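Local structure of peptidase family U32 (Geobacillus thermoleovorans, 4HE6) at residues Gln26-Pro32 / Leu61-His66; Gln48-Trp54 / Val71-Lys76; Glu7-Leu13 / Pro81-Lys87. The protein is of unknown function but forms the C-terminal domain of a putative U32-family peptidase. Residues are numbered along the deposited sequence.

In the fold
All three contacts belong to one compact, all-beta domain and meet around a shared apolar interior. Interactions 1 and 2, with centres about 11 Å apart, alternate along the chain and join through Phe30 CZ to Val71 CG2 (3.7 Å) and a probable backbone hydrogen bond from Leu61 N to Ile53 O (2.9 Å). Interaction 3 ties the two ends of the domain together: its Met85 reaches Phe30 (CE to CE2, 3.6 Å) in interaction 1, about 12 Å away between centres, and Phe73 (SD to CZ, 3.7 Å) in interaction 2, about 13 Å away. The acetate on His29 and Arg65 in interaction 1 is probably from the crystallisation liquor and marks no known active site.

Interaction 1: Gln26-Pro32 / Leu61-His66; sequences QRNHFRP and LDAARH. With ACT (acetate ion), chain C.
This is a loop-to-loop contact, closed by a single antiparallel beta bridge, between the loop that follows strand 21-26 and the one that leads from strand 60-61 to strand 70-74. The register pairs His29 with Arg65, Phe30 with Ala64 and Arg31 with Ala63 at CA-CA distances of 4.7, 5.4 and 4.2 Å. Phe30 (phi/psi -151/160) and Ala63 (-159/155) are extended, but the strand-like course ends at Ala64 (-95/85), consistent with a single bridge. In this hydrogen-bonded pair Ala64 N donates to Phe30 O at 2.8 Å, while the return bond from Phe30 N to Ala64 O is weak at 3.3 Å. Ala64 O also receives a CA-H...O contact from His29 CA at 3.3 Å and a hydrogen bond from Gln26 NE2 at 3.0 Å, reached with Gln26 chi1 t and chi2 near -93°. Phe30, chi1 p, lays one ring face against Ala64 CB, 3.8 Å from the ring centroid and 13° off its normal, a CH-pi contact; its side chain also touches Val71 and Ile53. Pro32 CD rests 3.1 Å from Asp62 O. Water 1 accepts from Gln26 NE2 (2.9 Å) and donates weakly to Arg65 O (2.7 Å). Arg65 (chi1 p) folds back on Asp62 in a bidentate salt bridge with two hydrogen bonds, NH1 to OD1 and NH2 to OD2, both 2.9 Å. His29, chi1 t, donates from NE2 to OXT of the acetate (2.9 Å); Arg65 donates from NH2 to OXT (2.8 Å) and from NE to O (2.9 Å). The chemistry thus divides into a buried Phe30-Ala64 bridge and a donor-rich surface that can hold a small carboxylate, without implying a natural ligand.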
loop_
_atom_site.group_PDB
_atom_site.type_symbol
_atom_site.label_atom_id
_atom_site.label_comp_id
_atom_site.label_asym_id
_atom_site.label_seq_id
_atom_site.Cartn_x
_atom_site.Cartn_y
_atom_site.Cartn_z
ATOM N N GLN A 26 5.713 -0.393 4.288
ATOM C CA GLN A 26 6.442 0.273 3.208
ATOM C C GLN A 26 7.706 -0.490 2.870
ATOM O O GLN A 26 8.395 -0.994 3.754
ATOM C CB GLN A 26 6.772 1.695 3.637
ATOM C CG GLN A 26 7.343 2.614 2.548
ATOM C CD GLN A 26 8.840 2.646 2.494
ATOM O OE1 GLN A 26 9.529 1.670 2.746
ATOM N NE2 GLN A 26 9.382 3.817 2.127
ATOM N N ARG A 27 7.995 -0.550 1.583
ATOM C CA ARG A 27 9.299 -1.008 1.137
ATOM C C ARG A 27 10.063 0.041 0.344
ATOM O O ARG A 27 11.283 0.016 0.388
ATOM C CB ARG A 27 9.139 -2.358 0.392
ATOM C CG ARG A 27 10.270 -3.334 0.663
ATOM C CD ARG A 27 10.463 -3.692 2.123
ATOM N NE ARG A 27 11.231 -4.883 2.373
ATOM C CZ ARG A 27 10.838 -6.125 2.604
ATOM N NH1 ARG A 27 9.544 -6.463 2.666
ATOM N NH2 ARG A 27 11.723 -7.065 2.818
ATOM N N ASN A 28 9.359 0.889 -0.378
ATOM C CA ASN A 28 10.009 2.008 -1.101
ATOM C C ASN A 28 9.071 3.214 -1.060
ATOM O O ASN A 28 7.868 3.061 -0.865
ATOM C CB ASN A 28 10.371 1.621 -2.527
ATOM C CG ASN A 28 11.487 0.627 -2.599
ATOM O OD1 ASN A 28 12.667 0.974 -2.400
ATOM N ND2 ASN A 28 11.171 -0.625 -2.817
ATOM N N HIS A 29 9.627 4.383 -1.293
ATOM C CA HIS A 29 8.895 5.628 -1.114
ATOM C C HIS A 29 7.597 5.679 -1.934
ATOM O O HIS A 29 7.574 5.405 -3.122
ATOM C CB HIS A 29 9.787 6.766 -1.649
ATOM C CG HIS A 29 9.350 8.141 -1.400
ATOM N ND1 HIS A 29 8.285 8.766 -2.006
ATOM C CD2 HIS A 29 9.893 9.049 -0.542
ATOM C CE1 HIS A 29 8.195 9.996 -1.542
ATOM N NE2 HIS A 29 9.138 10.187 -0.664
ATOM N N PHE A 30 6.529 6.153 -1.292
ATOM C CA PHE A 30 5.335 6.514 -1.991
ATOM C C PHE A 30 4.642 7.633 -1.184
ATOM O O PHE A 30 4.935 7.835 0.000
ATOM C CB PHE A 30 4.379 5.335 -2.215
ATOM C CG PHE A 30 3.896 4.617 -0.985
ATOM C CD1 PHE A 30 2.705 5.021 -0.380
ATOM C CD2 PHE A 30 4.575 3.571 -0.453
ATOM C CE1 PHE A 30 2.210 4.317 0.703
ATOM C CE2 PHE A 30 4.112 2.864 0.635
ATOM C CZ PHE A 30 2.931 3.264 1.232
ATOM N N ARG A 31 3.761 8.377 -1.863
ATOM C CA ARG A 31 3.183 9.564 -1.201
ATOM C C ARG A 31 1.821 9.815 -1.798
ATOM O O ARG A 31 1.454 9.325 -2.877
ATOM C CB ARG A 31 4.087 10.749 -1.407
ATOM C CG ARG A 31 4.123 11.287 -2.819
ATOM C CD ARG A 31 5.055 12.486 -2.978
ATOM N NE ARG A 31 5.044 12.896 -4.384
ATOM C CZ ARG A 31 6.039 13.474 -5.018
ATOM N NH1 ARG A 31 7.205 13.755 -4.425
ATOM N NH2 ARG A 31 5.912 13.804 -6.312
ATOM N N PRO A 32 1.041 10.645 -1.100
ATOM C CA PRO A 32 -0.284 11.034 -1.655
ATOM C C PRO A 32 -0.151 11.638 -3.038
ATOM O O PRO A 32 0.757 12.429 -3.319
ATOM C CB PRO A 32 -0.856 11.986 -0.587
ATOM C CG PRO A 32 -0.194 11.541 0.668
ATOM C CD PRO A 32 1.247 11.211 0.238
ATOM N N LEU A 61 0.980 11.665 7.175
ATOM C CA LEU A 61 2.316 11.693 6.620
ATOM C C LEU A 61 2.318 12.341 5.244
ATOM O O LEU A 61 1.502 12.047 4.383
ATOM C CB LEU A 61 2.880 10.281 6.527
ATOM C CG LEU A 61 2.743 9.409 7.759
ATOM C CD1 LEU A 61 3.302 8.001 7.491
ATOM C CD2 LEU A 61 3.415 10.078 8.966
ATOM N N ASP A 62 3.330 13.195 5.018
ATOM C CA ASP A 62 3.477 13.711 3.660
ATOM C C ASP A 62 3.971 12.682 2.684
ATOM O O ASP A 62 3.686 12.774 1.474
ATOM C CB ASP A 62 4.384 14.960 3.619
ATOM C CG ASP A 62 5.821 14.709 3.923
ATOM O OD1 ASP A 62 6.077 13.944 4.870
ATOM O OD2 ASP A 62 6.668 15.301 3.187
ATOM N N ALA A 63 4.653 11.672 3.178
ATOM C CA ALA A 63 5.151 10.575 2.355
ATOM C C ALA A 63 5.411 9.390 3.284
ATOM O O ALA A 63 5.729 9.584 4.458
ATOM C CB ALA A 63 6.434 10.927 1.616
ATOM N N ALA A 64 5.380 8.188 2.743
ATOM C CA ALA A 64 5.863 6.968 3.386
ATOM C C ALA A 64 7.289 6.773 2.896
ATOM O O ALA A 64 7.541 6.156 1.859
ATOM C CB ALA A 64 4.966 5.786 3.028
ATOM N N ARG A 65 8.242 7.425 3.570
ATOM C CA ARG A 65 9.621 7.534 3.108
ATOM C C ARG A 65 10.593 6.717 3.933
ATOM O O ARG A 65 11.807 6.757 3.687
ATOM C CB ARG A 65 10.097 8.990 3.071
ATOM C CG ARG A 65 10.169 9.626 4.417
ATOM C CD ARG A 65 10.907 10.941 4.407
ATOM N NE ARG A 65 10.336 11.880 3.478
ATOM C CZ ARG A 65 9.271 12.645 3.660
ATOM N NH1 ARG A 65 8.646 12.589 4.817
ATOM N NH2 ARG A 65 8.809 13.462 2.722
ATOM N N HIS A 66 10.143 5.968 4.949
ATOM C CA HIS A 66 11.005 5.233 5.849
ATOM C C HIS A 66 10.825 3.736 5.652
ATOM O O HIS A 66 9.723 3.230 5.884
ATOM C CB HIS A 66 10.674 5.586 7.274
ATOM C CG HIS A 66 10.918 7.001 7.619
ATOM N ND1 HIS A 66 12.141 7.620 7.473
ATOM C CD2 HIS A 66 10.058 7.904 8.082
ATOM C CE1 HIS A 66 11.986 8.874 7.874
ATOM N NE2 HIS A 66 10.749 9.073 8.245
HETATM C C ACT C . 11.196 12.842 0.176
HETATM O O ACT C . 11.867 12.304 1.068
HETATM O OXT ACT C . 9.944 12.846 0.187
HETATM C CH3 ACT C . 11.903 13.499 -0.976
HETATM O O HOH W 1 12.039 4.940 1.719
#

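Interaction 2: Gln48-Trp54 / Val71-Lys76; sequences QVIEKIW and VKFKVK
Val71-Lys76 runs roughly antiparallel to Gln48-Trp54 (end-to-end directions 147° apart), as strand through Lys74 and extended through Val75, before Lys76 turns off at phi/psi -88/-15. Val71 packs its CB 3.6 Å from Ile53 CG2. Lys72 makes the antiparallel hydrogen-bonded pair with Trp54 (CA-CA 5.3 Å): Lys72 N to Trp54 O is 2.8 Å, Trp54 N to Lys72 O 3.0 Å. The Trp54 indole, chi1 p, takes Lys72 CB and Phe73 CA over one face as CH-pi contacts, 3.9 Å from the five-membered and 4.2 Å from the six-membered centroid. Phe73, also chi1 p, takes Ile50 CD1 over its ring, 3.4 Å from CE2. At Lys74 regular pairing gives way to water: water 3 links Lys74 N (3.0 Å) to Lys52 O (2.8 Å), water 2 Lys74 O (2.8 Å) to Glu51 N (2.9 Å). Gln48 (chi1 p, chi2 t) spans the rest, NE2 donating to Lys74 O at 3.1 Å and OE1 accepting from Lys76 N at 2.9 Å. Gln48-Trp54 connects strands 46-49 and 53-55, towards opposite ends of the sheet order; Gln48, on outer strand 46-49 beside 35-39, reaches the end of strand 70-74, which lies between 53-55 and 21-26, where Val71 bonds to Val24.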
loop_
_atom_site.group_PDB
_atom_site.type_symbol
_atom_site.label_atom_id
_atom_site.label_comp_id
_atom_site.label_asym_id
_atom_site.label_seq_id
_atom_site.Cartn_x
_atom_site.Cartn_y
_atom_site.Cartn_z
ATOM N N GLN A 48 -4.918 2.573 -8.250
ATOM C CA GLN A 48 -5.605 3.679 -7.580
ATOM C C GLN A 48 -4.596 4.774 -7.288
ATOM O O GLN A 48 -3.376 4.575 -7.277
ATOM C CB GLN A 48 -6.265 3.252 -6.275
ATOM C CG GLN A 48 -5.280 2.930 -5.173
ATOM C CD GLN A 48 -5.984 2.733 -3.863
ATOM O OE1 GLN A 48 -6.631 1.716 -3.663
ATOM N NE2 GLN A 48 -5.826 3.706 -2.966
ATOM N N VAL A 49 -5.160 5.949 -6.958
ATOM C CA VAL A 49 -4.377 7.037 -6.369
ATOM C C VAL A 49 -4.357 6.849 -4.879
ATOM O O VAL A 49 -5.329 6.425 -4.240
ATOM C CB VAL A 49 -4.959 8.431 -6.758
ATOM C CG1 VAL A 49 -6.359 8.672 -6.204
ATOM C CG2 VAL A 49 -3.989 9.514 -6.337
ATOM N N ILE A 50 -3.239 7.168 -4.257
ATOM C CA ILE A 50 -3.115 7.260 -2.808
ATOM C C ILE A 50 -3.603 8.614 -2.366
ATOM O O ILE A 50 -3.062 9.643 -2.783
ATOM C CB ILE A 50 -1.660 7.073 -2.348
ATOM C CG1 ILE A 50 -1.004 5.774 -2.899
ATOM C CG2 ILE A 50 -1.580 7.273 -0.832
ATOM C CD1 ILE A 50 -1.240 4.610 -2.075
ATOM N N GLU A 51 -4.669 8.683 -1.579
ATOM C CA GLU A 51 -5.281 9.953 -1.243
ATOM C C GLU A 51 -4.594 10.697 -0.123
ATOM O O GLU A 51 -4.554 11.920 -0.098
ATOM C CB GLU A 51 -6.730 9.787 -0.797
ATOM C CG GLU A 51 -7.656 9.729 -1.991
ATOM C CD GLU A 51 -9.116 9.889 -1.632
ATOM O OE1 GLU A 51 -9.685 8.812 -1.377
ATOM O OE2 GLU A 51 -9.669 11.020 -1.643
ATOM N N LYS A 52 -4.163 9.964 0.860
ATOM C CA LYS A 52 -3.824 10.445 2.210
ATOM C C LYS A 52 -3.248 9.246 2.974
ATOM O O LYS A 52 -3.770 8.154 2.795
ATOM C CB LYS A 52 -5.076 10.936 2.931
ATOM C CG LYS A 52 -4.742 11.675 4.201
ATOM C CD LYS A 52 -5.938 12.522 4.703
ATOM C CE LYS A 52 -7.056 11.635 5.133
ATOM N NZ LYS A 52 -8.294 12.399 5.429
ATOM N N ILE A 53 -2.224 9.441 3.782
ATOM C CA ILE A 53 -1.585 8.328 4.486
ATOM C C ILE A 53 -1.415 8.715 5.942
ATOM O O ILE A 53 -1.110 9.875 6.279
ATOM C CB ILE A 53 -0.152 8.040 3.909
ATOM C CG1 ILE A 53 -0.183 7.784 2.426
ATOM C CG2 ILE A 53 0.581 6.998 4.731
ATOM C CD1 ILE A 53 1.233 7.874 1.768
ATOM N N TRP A 54 -1.553 7.760 6.844
ATOM C CA TRP A 54 -1.334 7.992 8.267
ATOM C C TRP A 54 -0.573 6.806 8.846
ATOM O O TRP A 54 -0.532 5.713 8.298
ATOM C CB TRP A 54 -2.592 8.288 9.030
ATOM C CG TRP A 54 -3.756 7.370 8.893
ATOM C CD1 TRP A 54 -4.160 6.392 9.770
ATOM C CD2 TRP A 54 -4.719 7.355 7.823
ATOM N NE1 TRP A 54 -5.274 5.777 9.310
ATOM C CE2 TRP A 54 -5.637 6.354 8.105
ATOM C CE3 TRP A 54 -4.859 8.081 6.633
ATOM C CZ2 TRP A 54 -6.735 6.027 7.280
ATOM C CZ3 TRP A 54 -5.934 7.779 5.814
ATOM C CH2 TRP A 54 -6.842 6.779 6.141
ATOM N N VAL A 71 2.105 1.881 7.505
ATOM C CA VAL A 71 1.255 3.028 7.224
ATOM C C VAL A 71 -0.170 2.497 6.876
ATOM O O VAL A 71 -0.359 1.300 6.610
ATOM C CB VAL A 71 1.806 3.930 6.124
ATOM C CG1 VAL A 71 3.194 4.410 6.517
ATOM C CG2 VAL A 71 1.813 3.238 4.781
ATOM N N LYS A 72 -1.116 3.407 6.884
ATOM C CA LYS A 72 -2.513 3.117 6.590
ATOM C C LYS A 72 -3.060 4.120 5.594
ATOM O O LYS A 72 -2.683 5.293 5.598
ATOM C CB LYS A 72 -3.311 3.155 7.878
ATOM C CG LYS A 72 -2.884 2.094 8.882
ATOM C CD LYS A 72 -3.686 2.114 10.159
ATOM C CE LYS A 72 -3.432 0.871 11.011
ATOM N NZ LYS A 72 -4.696 0.504 11.725
ATOM N N PHE A 73 -3.984 3.661 4.764
ATOM C CA PHE A 73 -4.672 4.498 3.822
ATOM C C PHE A 73 -5.872 3.746 3.254
ATOM O O PHE A 73 -5.926 2.501 3.301
ATOM C CB PHE A 73 -3.768 5.010 2.693
ATOM C CG PHE A 73 -2.949 3.997 1.979
ATOM C CD1 PHE A 73 -1.712 3.582 2.441
ATOM C CD2 PHE A 73 -3.444 3.442 0.782
ATOM C CE1 PHE A 73 -0.972 2.656 1.757
ATOM C CE2 PHE A 73 -2.685 2.520 0.112
ATOM C CZ PHE A 73 -1.437 2.137 0.583
ATOM N N LYS A 74 -6.812 4.480 2.726
ATOM C CA LYS A 74 -7.971 3.921 2.066
ATOM C C LYS A 74 -7.597 3.277 0.742
ATOM O O LYS A 74 -6.824 3.855 -0.028
ATOM C CB LYS A 74 -9.035 4.998 1.839
ATOM C CG LYS A 74 -10.361 4.494 1.420
ATOM C CD LYS A 74 -11.350 4.410 2.598
ATOM C CE LYS A 74 -12.666 5.038 2.184
ATOM N NZ LYS A 74 -12.441 6.360 1.486
ATOM N N VAL A 75 -8.201 2.114 0.464
ATOM C CA VAL A 75 -8.034 1.485 -0.837
ATOM C C VAL A 75 -9.374 1.271 -1.483
ATOM O O VAL A 75 -10.434 1.147 -0.843
ATOM C CB VAL A 75 -7.204 0.179 -0.737
ATOM C CG1 VAL A 75 -5.755 0.515 -0.249
ATOM C CG2 VAL A 75 -7.868 -0.856 0.150
ATOM N N LYS A 76 -9.341 1.150 -2.815
ATOM C CA LYS A 76 -10.539 1.154 -3.621
ATOM C C LYS A 76 -11.227 -0.176 -3.841
ATOM O O LYS A 76 -12.388 -0.210 -4.273
ATOM C CB LYS A 76 -10.176 1.801 -4.999
ATOM C CG LYS A 76 -10.006 3.291 -4.868
ATOM C CD LYS A 76 -11.178 4.058 -4.341
ATOM C CE LYS A 76 -12.496 3.861 -5.056
ATOM N NZ LYS A 76 -13.688 4.545 -4.458
HETATM O O HOH W 2 -6.114 6.513 -0.336
HETATM O O HOH W 3 -6.409 7.384 2.315
#

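Interaction 3: Glu7-Leu13 / Pro81-Lys87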
loop_
_atom_site.group_PDB
_atom_site.type_symbol
_atom_site.label_atom_id
_atom_site.label_comp_id
_atom_site.label_asym_id
_atom_site.label_seq_id
_atom_site.Cartn_x
_atom_site.Cartn_y
_atom_site.Cartn_z
ATOM N N GLU A 7 11.203 -4.259 -6.477
ATOM C CA GLU A 7 10.071 -4.558 -7.339
ATOM C C GLU A 7 8.727 -4.217 -6.743
ATOM O O GLU A 7 7.651 -4.471 -7.309
ATOM C CB GLU A 7 10.112 -6.090 -7.675
ATOM C CG GLU A 7 11.332 -6.407 -8.545
ATOM C CD GLU A 7 11.402 -7.881 -8.852
ATOM O OE1 GLU A 7 12.476 -8.471 -8.621
ATOM O OE2 GLU A 7 10.375 -8.479 -9.306
ATOM N N PHE A 8 8.781 -3.656 -5.526
ATOM C CA PHE A 8 7.479 -3.291 -4.995
ATOM C C PHE A 8 7.678 -2.169 -3.970
ATOM O O PHE A 8 8.786 -1.955 -3.491
ATOM C CB PHE A 8 6.679 -4.474 -4.458
ATOM C CG PHE A 8 7.336 -5.211 -3.332
ATOM C CD1 PHE A 8 8.423 -6.045 -3.485
ATOM C CD2 PHE A 8 6.850 -5.052 -2.031
ATOM C CE1 PHE A 8 9.002 -6.730 -2.424
ATOM C CE2 PHE A 8 7.411 -5.764 -0.991
ATOM C CZ PHE A 8 8.496 -6.592 -1.161
ATOM N N ALA A 9 6.584 -1.499 -3.654
ATOM C CA ALA A 9 6.591 -0.397 -2.733
ATOM C C ALA A 9 5.949 -0.671 -1.405
ATOM O O ALA A 9 6.190 0.069 -0.454
ATOM C CB ALA A 9 5.889 0.787 -3.391
ATOM N N GLY A 10 5.123 -1.721 -1.312
ATOM C CA GLY A 10 4.513 -2.024 -0.044
ATOM C C GLY A 10 4.021 -3.460 -0.027
ATOM O O GLY A 10 3.704 -4.048 -1.066
ATOM N N LEU A 11 3.904 -3.975 1.165
ATOM C CA LEU A 11 3.349 -5.304 1.421
ATOM C C LEU A 11 2.107 -5.129 2.284
ATOM O O LEU A 11 2.176 -4.476 3.333
ATOM C CB LEU A 11 4.382 -6.160 2.147
ATOM C CG LEU A 11 4.020 -7.602 2.475
ATOM C CD1 LEU A 11 3.855 -8.375 1.189
ATOM C CD2 LEU A 11 5.100 -8.264 3.323
ATOM N N VAL A 12 0.977 -5.649 1.851
ATOM C CA VAL A 12 -0.251 -5.492 2.654
ATOM C C VAL A 12 -0.158 -6.371 3.896
ATOM O O VAL A 12 0.089 -7.556 3.766
ATOM C CB VAL A 12 -1.485 -5.868 1.808
ATOM C CG1 VAL A 12 -2.751 -5.736 2.638
ATOM C CG2 VAL A 12 -1.567 -5.001 0.571
ATOM N N LEU A 13 -0.337 -5.782 5.069
ATOM C CA LEU A 13 -0.374 -6.517 6.315
ATOM C C LEU A 13 -1.813 -6.825 6.742
ATOM O O LEU A 13 -2.040 -7.743 7.507
ATOM C CB LEU A 13 0.370 -5.843 7.425
ATOM C CG LEU A 13 1.839 -5.538 7.189
ATOM C CD1 LEU A 13 2.400 -4.887 8.437
ATOM C CD2 LEU A 13 2.596 -6.789 6.809
ATOM N N PRO A 81 -4.211 -9.960 3.202
ATOM C CA PRO A 81 -2.852 -9.888 3.749
ATOM C C PRO A 81 -1.894 -10.545 2.775
ATOM O O PRO A 81 -2.111 -11.604 2.237
ATOM C CB PRO A 81 -2.987 -10.669 5.037
ATOM C CG PRO A 81 -4.426 -10.463 5.465
ATOM C CD PRO A 81 -5.166 -10.551 4.161
ATOM N N TYR A 82 -0.779 -9.822 2.554
ATOM C CA TYR A 82 0.365 -10.257 1.765
ATOM C C TYR A 82 0.175 -10.158 0.273
ATOM O O TYR A 82 1.070 -10.525 -0.486
ATOM C CB TYR A 82 0.954 -11.620 2.253
ATOM C CG TYR A 82 1.272 -11.434 3.721
ATOM C CD1 TYR A 82 0.436 -11.834 4.710
ATOM C CD2 TYR A 82 2.392 -10.700 4.116
ATOM C CE1 TYR A 82 0.661 -11.627 6.067
ATOM C CE2 TYR A 82 2.642 -10.468 5.437
ATOM C CZ TYR A 82 1.794 -10.917 6.407
ATOM O OH TYR A 82 2.028 -10.673 7.745
ATOM N N ASN A 83 -0.960 -9.539 -0.176
ATOM C CA ASN A 83 -0.922 -8.902 -1.464
ATOM C C ASN A 83 0.155 -7.814 -1.460
ATOM O O ASN A 83 0.599 -7.378 -0.428
ATOM C CB ASN A 83 -2.299 -8.360 -1.838
ATOM C CG ASN A 83 -3.336 -9.456 -2.198
ATOM O OD1 ASN A 83 -4.510 -9.295 -1.964
ATOM N ND2 ASN A 83 -2.956 -10.618 -2.727
ATOM N N MET A 84 0.552 -7.430 -2.654
ATOM C CA MET A 84 1.648 -6.505 -2.833
ATOM C C MET A 84 1.184 -5.243 -3.534
ATOM O O MET A 84 0.134 -5.188 -4.176
ATOM C CB MET A 84 2.722 -7.233 -3.658
ATOM C CG MET A 84 3.236 -8.561 -3.092
ATOM S SD MET A 84 4.556 -9.409 -3.980
ATOM C CE MET A 84 5.956 -8.324 -3.849
ATOM N N MET A 85 1.983 -4.190 -3.406
ATOM C CA MET A 85 1.711 -2.905 -3.996
ATOM C C MET A 85 2.954 -2.392 -4.703
ATOM O O MET A 85 4.048 -2.476 -4.152
ATOM C CB MET A 85 1.346 -1.873 -2.898
ATOM C CG MET A 85 0.814 -0.578 -3.459
ATOM S SD MET A 85 0.561 0.702 -2.193
ATOM C CE MET A 85 2.241 1.284 -2.043
ATOM N N ARG A 86 2.815 -1.869 -5.914
ATOM C CA ARG A 86 3.939 -1.287 -6.653
ATOM C C ARG A 86 3.507 0.054 -7.202
ATOM O O ARG A 86 2.344 0.329 -7.422
ATOM C CB ARG A 86 4.452 -2.196 -7.769
ATOM C CG ARG A 86 3.408 -2.630 -8.759
ATOM C CD ARG A 86 3.921 -3.613 -9.822
ATOM N NE ARG A 86 2.804 -4.344 -10.465
ATOM C CZ ARG A 86 2.765 -5.624 -10.745
ATOM N NH1 ARG A 86 3.758 -6.470 -10.497
ATOM N NH2 ARG A 86 1.671 -6.155 -11.328
ATOM N N LYS A 87 4.476 0.928 -7.424
ATOM C CA LYS A 87 4.120 2.122 -8.192
ATOM C C LYS A 87 3.650 1.847 -9.613
ATOM O O LYS A 87 4.273 0.985 -10.232
ATOM C CB LYS A 87 5.368 3.012 -8.178
ATOM C CG LYS A 87 5.630 3.419 -6.728
ATOM C CD LYS A 87 4.949 4.687 -6.347
ATOM C CE LYS A 87 5.752 5.958 -6.535
ATOM N NZ LYS A 87 7.147 5.859 -6.080
HETATM O O HOH W 4 6.576 -5.883 -9.377
#
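Val12, Met85 and Tyr82 lose the most area here, 76, 73 and 71 Å² of the 647 Å² buried in all. Val12 is held at both backbone ends, but by two successive residues: Val12 N donates to Asn83 O at 2.9 Å, and Val12 O accepts from Tyr82 N at 2.7 Å. Its side chain also meets Phe38. Tyr82 has a positive phi (78/7), and this left-handed residue kinks the chain without reversing it. With chi1 m, its ring lies back across Leu11-Leu13: Val12 O is over one face, Leu11 CD2 is at the edge, 3.7 Å from Tyr82 CD2, and Leu13 CD2 is 3.9 Å from Tyr82 CE2.

At Met85 the pairing is irregular too. Met85 N donates to Gly10 O (2.9 Å), but Met85 O accepts from both Ala9 N (2.8 Å) and Gly10 N (3.1 Å), so that two residues face one: a classic beta bulge, with Ala9 at phi/psi -109/-18. It lies at the start of strand 10-16, whose part 10-13 runs antiparallel to 84-87 (151° between N-to-C directions, closest approach of the axes 4.8 Å), joining the N- and C-terminal parts of this all-beta domain. The side chain of Met85 runs inward, its CE 3.9 Å from Ala9 CB, and meets Phe30, Val36, Phe38 and Phe73.

On the sheet face shared by Leu11 and Met84, Met84 CE sits over the Phe8 ring, 3.5 Å from its centroid and 18° off the normal, a CH-pi contact within a Met-aromatic pair whose SD is 5.2 Å from the same centroid. Beyond the bulge, Arg86 NE forms a salt bridge with Glu37.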